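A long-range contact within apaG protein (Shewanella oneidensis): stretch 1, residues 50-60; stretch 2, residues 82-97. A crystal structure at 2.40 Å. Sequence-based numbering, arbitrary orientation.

Stretch 1, residues 50-60: HWIITDANGKT
Stretch 2 82-97: QYTSGTVLDTPFGIMY

Strand 50-55 runs antiparallel to strand 93-97, their axes 4.6 Å apart at closest and their directions 167° apart. The register pairs Ile52 with Tyr97, Ile53 with Met96, Thr54 with Ile95 and Asp55 with Gly94, with extended backbones throughout (Ile53 -114/128, Met96 -131/146). Two hydrogen-bonded pairs carry the ladder: Ile52 N to Tyr97 O 2.9 Å and Tyr97 N to Ile52 O 3.2 Å, then Thr54 N to Ile95 O 2.9 Å and Ile95 N to Thr54 O 2.8 Å. At Gly94 the strands draw close, Gly94 CA lying 4.2 Å from Asp55 CA; a CB there would clash with Thr54 O and Leu89 CD1, so glycine fits.

Side chains alternate between the faces. Ile53 (chi1 m, chi2 t) and Met96, a selenomethionine (m, t, p), share the buried face, Ile53 CG1 lying 3.8 Å from Met96 CG. Strand 82-89, whose axis stays at least 8.6 Å from that of strand 50-55, adds Leu89 (m, t), with CD2 3.6 Å from Ile53 CG2. The selenomethionine's slender end lays CE over the Trp51 ring (m, chi2 116°), 3.5 Å from Trp51 CD2. Water 1 accepts from Trp51 NE1 at 2.9 Å and lies 2.7 Å from Tyr83 OH, giving the buried indole NH a polar partner. On the face shared by Ile52, Thr54, Ile95 and Tyr97, the Tyr97 ring (p, chi2 78°) covers Ile52 (m, p): Ile52 CB sits over the ring, 3.8 Å from its centroid.

Polar contacts gather at the type I turn from Asp55 to Gly58. Asp55 (p) accepts at OD1 from Asn57 N (2.8 Å) and Lys59 N (3.0 Å), while the fourth turn position, at 86/-4, calls for glycine, because a CB at Gly58 would be jammed against the carbonyl O of Asn57. Lys59 NZ forms a salt bridge with Asp90 OD2 at 3.3 Å, bringing positive charge beside the two acid groups, where Asp55 OD2 approaches Asp90 OD1 to 2.7 Å.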

# COMPACT_ATOMS: atom_id res chain seq x y z
N HIS A 50 15.66 -3.14 8.69
CA HIS A 50 15.78 -4.58 8.60
C HIS A 50 14.51 -5.15 9.20
O HIS A 50 14.29 -5.07 10.41
CB HIS A 50 17.01 -5.08 9.37
CG HIS A 50 17.14 -6.57 9.39
ND1 HIS A 50 17.16 -7.33 8.24
CD2 HIS A 50 17.22 -7.45 10.42
CE1 HIS A 50 17.24 -8.61 8.56
NE2 HIS A 50 17.28 -8.71 9.88
N TRP A 51 13.67 -5.70 8.34
CA TRP A 51 12.39 -6.26 8.74
C TRP A 51 12.39 -7.78 8.77
O TRP A 51 13.17 -8.43 8.07
CB TRP A 51 11.28 -5.81 7.79
CG TRP A 51 10.89 -4.36 7.86
CD1 TRP A 51 11.02 -3.42 6.87
CD2 TRP A 51 10.20 -3.71 8.94
NE1 TRP A 51 10.46 -2.23 7.27
CE2 TRP A 51 9.95 -2.38 8.53
CE3 TRP A 51 9.78 -4.13 10.21
CZ2 TRP A 51 9.28 -1.47 9.35
CZ3 TRP A 51 9.11 -3.21 11.02
CH2 TRP A 51 8.87 -1.90 10.59
N ILE A 52 11.51 -8.33 9.59
CA ILE A 52 11.30 -9.77 9.69
C ILE A 52 9.79 -9.85 9.65
O ILE A 52 9.10 -9.37 10.54
CB ILE A 52 11.84 -10.37 11.01
CG1 ILE A 52 13.37 -10.44 10.97
CG2 ILE A 52 11.27 -11.77 11.23
CD1 ILE A 52 14.05 -9.11 11.17
N ILE A 53 9.28 -10.44 8.58
CA ILE A 53 7.85 -10.57 8.37
C ILE A 53 7.45 -12.03 8.43
O ILE A 53 8.03 -12.87 7.74
CB ILE A 53 7.49 -9.96 7.00
CG1 ILE A 53 8.06 -8.53 6.92
CG2 ILE A 53 5.98 -9.97 6.79
CD1 ILE A 53 7.99 -7.91 5.54
N THR A 54 6.46 -12.33 9.27
CA THR A 54 5.99 -13.69 9.46
C THR A 54 4.49 -13.85 9.23
O THR A 54 3.69 -13.09 9.77
CB THR A 54 6.30 -14.15 10.90
OG1 THR A 54 7.69 -13.90 11.17
CG2 THR A 54 6.02 -15.64 11.06
N ASP A 55 4.11 -14.84 8.41
CA ASP A 55 2.69 -15.08 8.16
C ASP A 55 2.16 -15.98 9.28
O ASP A 55 2.93 -16.42 10.15
CB ASP A 55 2.45 -15.72 6.78
CG ASP A 55 3.00 -17.14 6.65
OD1 ASP A 55 3.32 -17.78 7.68
OD2 ASP A 55 3.11 -17.64 5.50
N ALA A 56 0.86 -16.26 9.27
CA ALA A 56 0.25 -17.08 10.31
C ALA A 56 0.90 -18.44 10.55
O ALA A 56 0.77 -19.00 11.63
CB ALA A 56 -1.24 -17.26 10.01
N ASN A 57 1.63 -18.95 9.55
CA ASN A 57 2.27 -20.26 9.65
C ASN A 57 3.74 -20.24 10.02
O ASN A 57 4.40 -21.27 9.99
CB ASN A 57 2.11 -21.02 8.34
CG ASN A 57 0.69 -21.46 8.10
OD1 ASN A 57 0.13 -21.23 7.02
ND2 ASN A 57 0.10 -22.10 9.11
N GLY A 58 4.26 -19.07 10.36
CA GLY A 58 5.67 -18.99 10.71
C GLY A 58 6.60 -18.81 9.52
O GLY A 58 7.81 -18.67 9.70
N LYS A 59 6.05 -18.83 8.31
CA LYS A 59 6.86 -18.66 7.11
C LYS A 59 7.30 -17.20 7.10
O LYS A 59 6.48 -16.29 7.02
CB LYS A 59 6.03 -18.97 5.87
CG LYS A 59 6.82 -19.65 4.76
CD LYS A 59 7.41 -18.65 3.78
CE LYS A 59 6.31 -18.00 2.96
NZ LYS A 59 5.36 -19.03 2.44
N THR A 60 8.61 -16.97 7.20
CA THR A 60 9.11 -15.61 7.25
C THR A 60 9.85 -15.12 6.02
O THR A 60 10.42 -15.90 5.26
CB THR A 60 10.04 -15.41 8.45
OG1 THR A 60 11.30 -16.03 8.18
CG2 THR A 60 9.45 -16.05 9.71
N GLN A 82 7.09 10.61 10.62
CA GLN A 82 6.12 9.60 10.23
C GLN A 82 6.21 9.26 8.75
O GLN A 82 6.50 10.11 7.91
CB GLN A 82 4.71 10.09 10.54
CG GLN A 82 3.62 9.20 9.99
CD GLN A 82 2.22 9.74 10.25
OE1 GLN A 82 1.76 9.78 11.39
NE2 GLN A 82 1.55 10.17 9.18
N TYR A 83 5.95 7.99 8.44
CA TYR A 83 5.97 7.52 7.07
C TYR A 83 5.06 6.30 6.96
O TYR A 83 4.77 5.61 7.94
CB TYR A 83 7.39 7.17 6.63
CG TYR A 83 7.85 5.78 6.97
CD1 TYR A 83 7.59 4.71 6.12
CD2 TYR A 83 8.60 5.54 8.12
CE1 TYR A 83 8.07 3.43 6.39
CE2 TYR A 83 9.08 4.27 8.41
CZ TYR A 83 8.82 3.22 7.54
OH TYR A 83 9.31 1.97 7.80
N THR A 84 4.62 6.03 5.74
CA THR A 84 3.75 4.90 5.51
C THR A 84 4.27 4.03 4.38
O THR A 84 4.76 4.54 3.37
CB THR A 84 2.33 5.39 5.18
OG1 THR A 84 1.74 5.96 6.36
CG2 THR A 84 1.46 4.24 4.64
N SER A 85 4.17 2.72 4.57
CA SER A 85 4.58 1.77 3.56
C SER A 85 3.59 0.61 3.66
O SER A 85 2.51 0.79 4.20
CB SER A 85 6.00 1.27 3.80
OG SER A 85 6.42 0.45 2.72
N GLY A 86 3.94 -0.56 3.16
CA GLY A 86 3.01 -1.67 3.23
C GLY A 86 3.65 -3.00 2.91
O GLY A 86 4.84 -3.08 2.60
N THR A 87 2.86 -4.06 2.99
CA THR A 87 3.37 -5.39 2.69
C THR A 87 2.21 -6.30 2.33
O THR A 87 1.07 -6.05 2.74
CB THR A 87 4.12 -5.99 3.89
OG1 THR A 87 4.75 -7.20 3.48
CG2 THR A 87 3.15 -6.30 5.02
N VAL A 88 2.50 -7.36 1.58
CA VAL A 88 1.49 -8.32 1.17
C VAL A 88 1.73 -9.66 1.85
O VAL A 88 2.81 -10.24 1.72
CB VAL A 88 1.52 -8.55 -0.36
CG1 VAL A 88 0.58 -9.70 -0.73
CG2 VAL A 88 1.11 -7.29 -1.09
N LEU A 89 0.74 -10.17 2.58
CA LEU A 89 0.90 -11.46 3.26
C LEU A 89 0.11 -12.55 2.55
O LEU A 89 -0.89 -12.26 1.90
CB LEU A 89 0.42 -11.39 4.70
CG LEU A 89 1.22 -10.61 5.73
CD1 LEU A 89 0.55 -10.79 7.09
CD2 LEU A 89 2.67 -11.11 5.77
N ASP A 90 0.55 -13.80 2.70
CA ASP A 90 -0.18 -14.91 2.10
C ASP A 90 -1.23 -15.44 3.07
O ASP A 90 -1.96 -16.39 2.75
CB ASP A 90 0.77 -16.04 1.66
CG ASP A 90 1.70 -16.50 2.76
OD1 ASP A 90 1.39 -16.30 3.95
OD2 ASP A 90 2.76 -17.08 2.42
N THR A 91 -1.32 -14.83 4.26
CA THR A 91 -2.32 -15.20 5.28
C THR A 91 -2.93 -13.90 5.82
O THR A 91 -2.28 -12.87 5.81
CB THR A 91 -1.70 -16.00 6.46
OG1 THR A 91 -0.59 -15.28 7.01
CG2 THR A 91 -1.23 -17.38 6.00
N PRO A 92 -4.19 -13.94 6.29
CA PRO A 92 -4.85 -12.75 6.83
C PRO A 92 -4.30 -12.27 8.17
O PRO A 92 -4.75 -11.25 8.71
CB PRO A 92 -6.32 -13.18 6.93
CG PRO A 92 -6.22 -14.65 7.18
CD PRO A 92 -5.13 -15.07 6.22
N PHE A 93 -3.33 -13.00 8.70
CA PHE A 93 -2.70 -12.62 9.96
C PHE A 93 -1.21 -12.82 9.85
O PHE A 93 -0.75 -13.75 9.18
CB PHE A 93 -3.21 -13.46 11.13
CG PHE A 93 -2.47 -13.19 12.41
CD1 PHE A 93 -2.69 -12.02 13.13
CD2 PHE A 93 -1.52 -14.09 12.88
CE1 PHE A 93 -1.97 -11.74 14.30
CE2 PHE A 93 -0.79 -13.83 14.04
CZ PHE A 93 -1.02 -12.65 14.75
N GLY A 94 -0.46 -11.97 10.53
CA GLY A 94 0.99 -12.07 10.51
C GLY A 94 1.59 -11.08 11.49
O GLY A 94 0.88 -10.27 12.09
N ILE A 95 2.91 -11.14 11.63
CA ILE A 95 3.64 -10.26 12.55
C ILE A 95 4.88 -9.64 11.90
O ILE A 95 5.53 -10.23 11.04
CB ILE A 95 4.10 -11.05 13.80
CG1 ILE A 95 2.89 -11.65 14.51
CG2 ILE A 95 4.86 -10.14 14.74
CD1 ILE A 95 1.90 -10.63 15.00
N MSE A 96 5.20 -8.42 12.32
CA MSE A 96 6.38 -7.73 11.81
C MSE A 96 7.21 -7.17 12.97
O MSE A 96 6.67 -6.76 14.00
CB MSE A 96 5.97 -6.59 10.88
CG MSE A 96 5.62 -7.00 9.45
SE MSE A 96 5.26 -5.43 8.35
CE MSE A 96 7.09 -4.87 7.91
N TYR A 97 8.53 -7.15 12.79
CA TYR A 97 9.44 -6.60 13.79
C TYR A 97 10.80 -6.42 13.13
O TYR A 97 11.01 -6.90 12.02
CB TYR A 97 9.52 -7.52 15.03
CG TYR A 97 10.27 -8.83 14.85
CD1 TYR A 97 11.66 -8.86 14.85
CD2 TYR A 97 9.58 -10.03 14.70
CE1 TYR A 97 12.35 -10.07 14.72
CE2 TYR A 97 10.25 -11.24 14.57
CZ TYR A 97 11.63 -11.25 14.58
OH TYR A 97 12.30 -12.44 14.44
O HOH W 1 9.62 0.13 5.89